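PDB 3CP3: pyridoxamine 5'-phosphate oxidase family protein, which is of unknown function but, as a member of the pyridoxamine 5'-phosphate oxidase family, probably binds a flavin cofactor. Local coordinates for residues 79-84 and 88-93. Sequence-based numbering, arbitrary orientation.
Sequences FEVDRF and EGWSVV
Trp90 lays its indole across the backbone of the neighbouring strand, between the side chains of Val81 and Arg83. Its CG sits between the backbone N and the carbonyl carbon (chi1 62°), which swings the ring over the partner strand, so that one face covers Arg83 N, 4.3 Å above the plane. The benzo end reaches Val81, Trp90 CH2 lying 3.8 Å from Val81 CG1; the pyrrole side lies against Arg83, Trp90 NE1 being 3.6 Å from Arg83 CB. A broad, flat residue suits this place because it can span both neighbours at once. The aliphatic part of Arg83 runs alongside the indole, then turns off to a salt bridge with Glu27, while Arg23 makes a cation-pi contact with Trp90. Strands 76-83 and 89-100 form an antiparallel beta hairpin in the sheet of this FMN-binding-type fold. Two hydrogen-bonded pairs, Val81 with Val92 and Arg83 with Trp90, hold it together; Val92 N to Val81 O measures 2.8 Å, with an N-H...O angle of 166°. On the opposite face Glu80, Asp82, Ser91 and Val93 meet the second subunit. Glu80 CG, anti to the backbone N (chi1 -169°), lies 3.9 Å from Val93 CG2, and a bend at chi2 swings the acid group round beside that of Asp82. The acids suit a site with two arginines: Arg31 pairs with Glu80, and Arg31 of the second subunit with Asp82. Small Ser91 admits Asp82 closely, Ser91 CB to Asp82 CB 3.7 Å. Near the turn, Gly89, having no side chain, lets the strands approach beside the Phe84 ring, Phe84 CA to Gly89 CA being 3.9 Å.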
loop_
_atom_site.group_PDB
_atom_site.type_symbol
_atom_site.label_atom_id
_atom_site.label_comp_id
_atom_site.label_asym_id
_atom_site.label_seq_id
_atom_site.Cartn_x
_atom_site.Cartn_y
_atom_site.Cartn_z
ATOM N N PHE A 79 -0.520 -8.179 -0.718
ATOM C CA PHE A 79 0.361 -7.613 -1.727
ATOM C C PHE A 79 -0.483 -6.804 -2.687
ATOM O O PHE A 79 -1.515 -7.302 -3.225
ATOM C CB PHE A 79 1.164 -8.722 -2.452
ATOM C CG PHE A 79 2.295 -8.183 -3.304
ATOM C CD1 PHE A 79 3.484 -7.786 -2.720
ATOM C CD2 PHE A 79 2.153 -8.020 -4.677
ATOM C CE1 PHE A 79 4.520 -7.259 -3.507
ATOM C CE2 PHE A 79 3.176 -7.485 -5.447
ATOM C CZ PHE A 79 4.346 -7.106 -4.853
ATOM N N GLU A 80 -0.072 -5.562 -2.931
ATOM C CA GLU A 80 -0.871 -4.639 -3.662
ATOM C C GLU A 80 -0.086 -3.945 -4.769
ATOM O O GLU A 80 1.077 -3.539 -4.600
ATOM C CB GLU A 80 -1.535 -3.574 -2.713
ATOM C CG GLU A 80 -2.615 -2.701 -3.391
ATOM C CD GLU A 80 -2.095 -1.355 -3.873
ATOM O OE1 GLU A 80 -0.840 -1.103 -3.755
ATOM O OE2 GLU A 80 -2.951 -0.500 -4.209
ATOM N N VAL A 81 -0.764 -3.803 -5.899
ATOM C CA VAL A 81 -0.298 -2.996 -7.027
ATOM C C VAL A 81 -1.445 -2.040 -7.383
ATOM O O VAL A 81 -2.639 -2.389 -7.248
ATOM C CB VAL A 81 0.108 -3.954 -8.188
ATOM C CG1 VAL A 81 0.442 -3.188 -9.425
ATOM C CG2 VAL A 81 1.262 -4.870 -7.788
ATOM N N ASP A 82 -1.145 -0.792 -7.780
ATOM C CA ASP A 82 -2.166 0.116 -8.289
ATOM C C ASP A 82 -1.665 1.047 -9.401
ATOM O O ASP A 82 -0.471 0.971 -9.756
ATOM C CB ASP A 82 -3.016 0.914 -7.221
ATOM C CG ASP A 82 -2.177 1.903 -6.302
ATOM O OD1 ASP A 82 -1.962 3.114 -6.632
ATOM O OD2 ASP A 82 -1.901 1.506 -5.178
ATOM N N ARG A 83 -2.624 1.825 -9.933
ATOM C CA ARG A 83 -2.452 2.971 -10.888
ATOM C C ARG A 83 -3.659 3.863 -10.930
ATOM O O ARG A 83 -4.772 3.466 -11.338
ATOM C CB ARG A 83 -2.107 2.515 -12.285
ATOM C CG ARG A 83 -0.732 1.903 -12.391
ATOM C CD ARG A 83 0.392 2.961 -12.290
ATOM N NE ARG A 83 1.699 2.387 -12.609
ATOM C CZ ARG A 83 2.851 3.044 -12.603
ATOM N NH1 ARG A 83 2.903 4.353 -12.293
ATOM N NH2 ARG A 83 3.965 2.390 -12.940
ATOM N N PHE A 84 -3.424 5.117 -10.569
ATOM C CA PHE A 84 -4.485 5.976 -10.178
ATOM C C PHE A 84 -4.211 7.381 -10.739
ATOM O O PHE A 84 -3.159 7.605 -11.375
ATOM C CB PHE A 84 -4.578 5.918 -8.644
ATOM C CG PHE A 84 -5.971 6.140 -8.086
ATOM C CD1 PHE A 84 -6.834 5.081 -7.918
ATOM C CD2 PHE A 84 -6.384 7.410 -7.684
ATOM C CE1 PHE A 84 -8.123 5.290 -7.393
ATOM C CE2 PHE A 84 -7.662 7.629 -7.138
ATOM C CZ PHE A 84 -8.527 6.559 -6.988
ATOM N N GLU A 88 -9.671 8.595 -12.710
ATOM C CA GLU A 88 -9.911 7.136 -12.572
ATOM C C GLU A 88 -8.683 6.366 -12.081
ATOM O O GLU A 88 -7.594 6.924 -12.031
ATOM C CB GLU A 88 -10.345 6.568 -13.924
ATOM C CG GLU A 88 -9.213 6.541 -14.968
ATOM C CD GLU A 88 -9.687 6.037 -16.322
ATOM O OE1 GLU A 88 -10.916 5.985 -16.528
ATOM O OE2 GLU A 88 -8.825 5.687 -17.165
ATOM N N GLY A 89 -8.848 5.082 -11.724
ATOM C CA GLY A 89 -7.689 4.178 -11.562
ATOM C C GLY A 89 -8.063 2.710 -11.296
ATOM O O GLY A 89 -9.225 2.335 -11.407
ATOM N N TRP A 90 -7.084 1.899 -10.935
ATOM C CA TRP A 90 -7.302 0.477 -10.562
ATOM C C TRP A 90 -6.311 0.053 -9.506
ATOM O O TRP A 90 -5.225 0.675 -9.353
ATOM C CB TRP A 90 -7.171 -0.476 -11.780
ATOM C CG TRP A 90 -5.827 -0.499 -12.449
ATOM C CD1 TRP A 90 -5.423 0.286 -13.512
ATOM C CD2 TRP A 90 -4.695 -1.330 -12.133
ATOM N NE1 TRP A 90 -4.152 -0.019 -13.859
ATOM C CE2 TRP A 90 -3.666 -0.997 -13.035
ATOM C CE3 TRP A 90 -4.460 -2.319 -11.189
ATOM C CZ2 TRP A 90 -2.404 -1.601 -12.998
ATOM C CZ3 TRP A 90 -3.216 -2.937 -11.142
ATOM C CH2 TRP A 90 -2.198 -2.583 -12.063
ATOM N N SER A 91 -6.674 -0.990 -8.756
ATOM C CA SER A 91 -5.750 -1.630 -7.829
ATOM C C SER A 91 -6.029 -3.102 -7.816
ATOM O O SER A 91 -7.165 -3.504 -8.048
ATOM C CB SER A 91 -5.962 -1.130 -6.384
ATOM O OG SER A 91 -7.302 -1.391 -5.987
ATOM N N VAL A 92 -5.018 -3.896 -7.503
ATOM C CA VAL A 92 -5.175 -5.328 -7.361
ATOM C C VAL A 92 -4.546 -5.636 -5.985
ATOM O O VAL A 92 -3.423 -5.156 -5.716
ATOM C CB VAL A 92 -4.444 -6.087 -8.468
ATOM C CG1 VAL A 92 -4.436 -7.669 -8.175
ATOM C CG2 VAL A 92 -5.163 -5.788 -9.855
ATOM N N VAL A 93 -5.289 -6.368 -5.158
ATOM C CA VAL A 93 -4.823 -6.809 -3.820
ATOM C C VAL A 93 -4.788 -8.330 -3.820
ATOM O O VAL A 93 -5.833 -9.028 -4.075
ATOM C CB VAL A 93 -5.757 -6.290 -2.730
ATOM C CG1 VAL A 93 -5.381 -6.863 -1.256
ATOM C CG2 VAL A 93 -5.788 -4.810 -2.735
#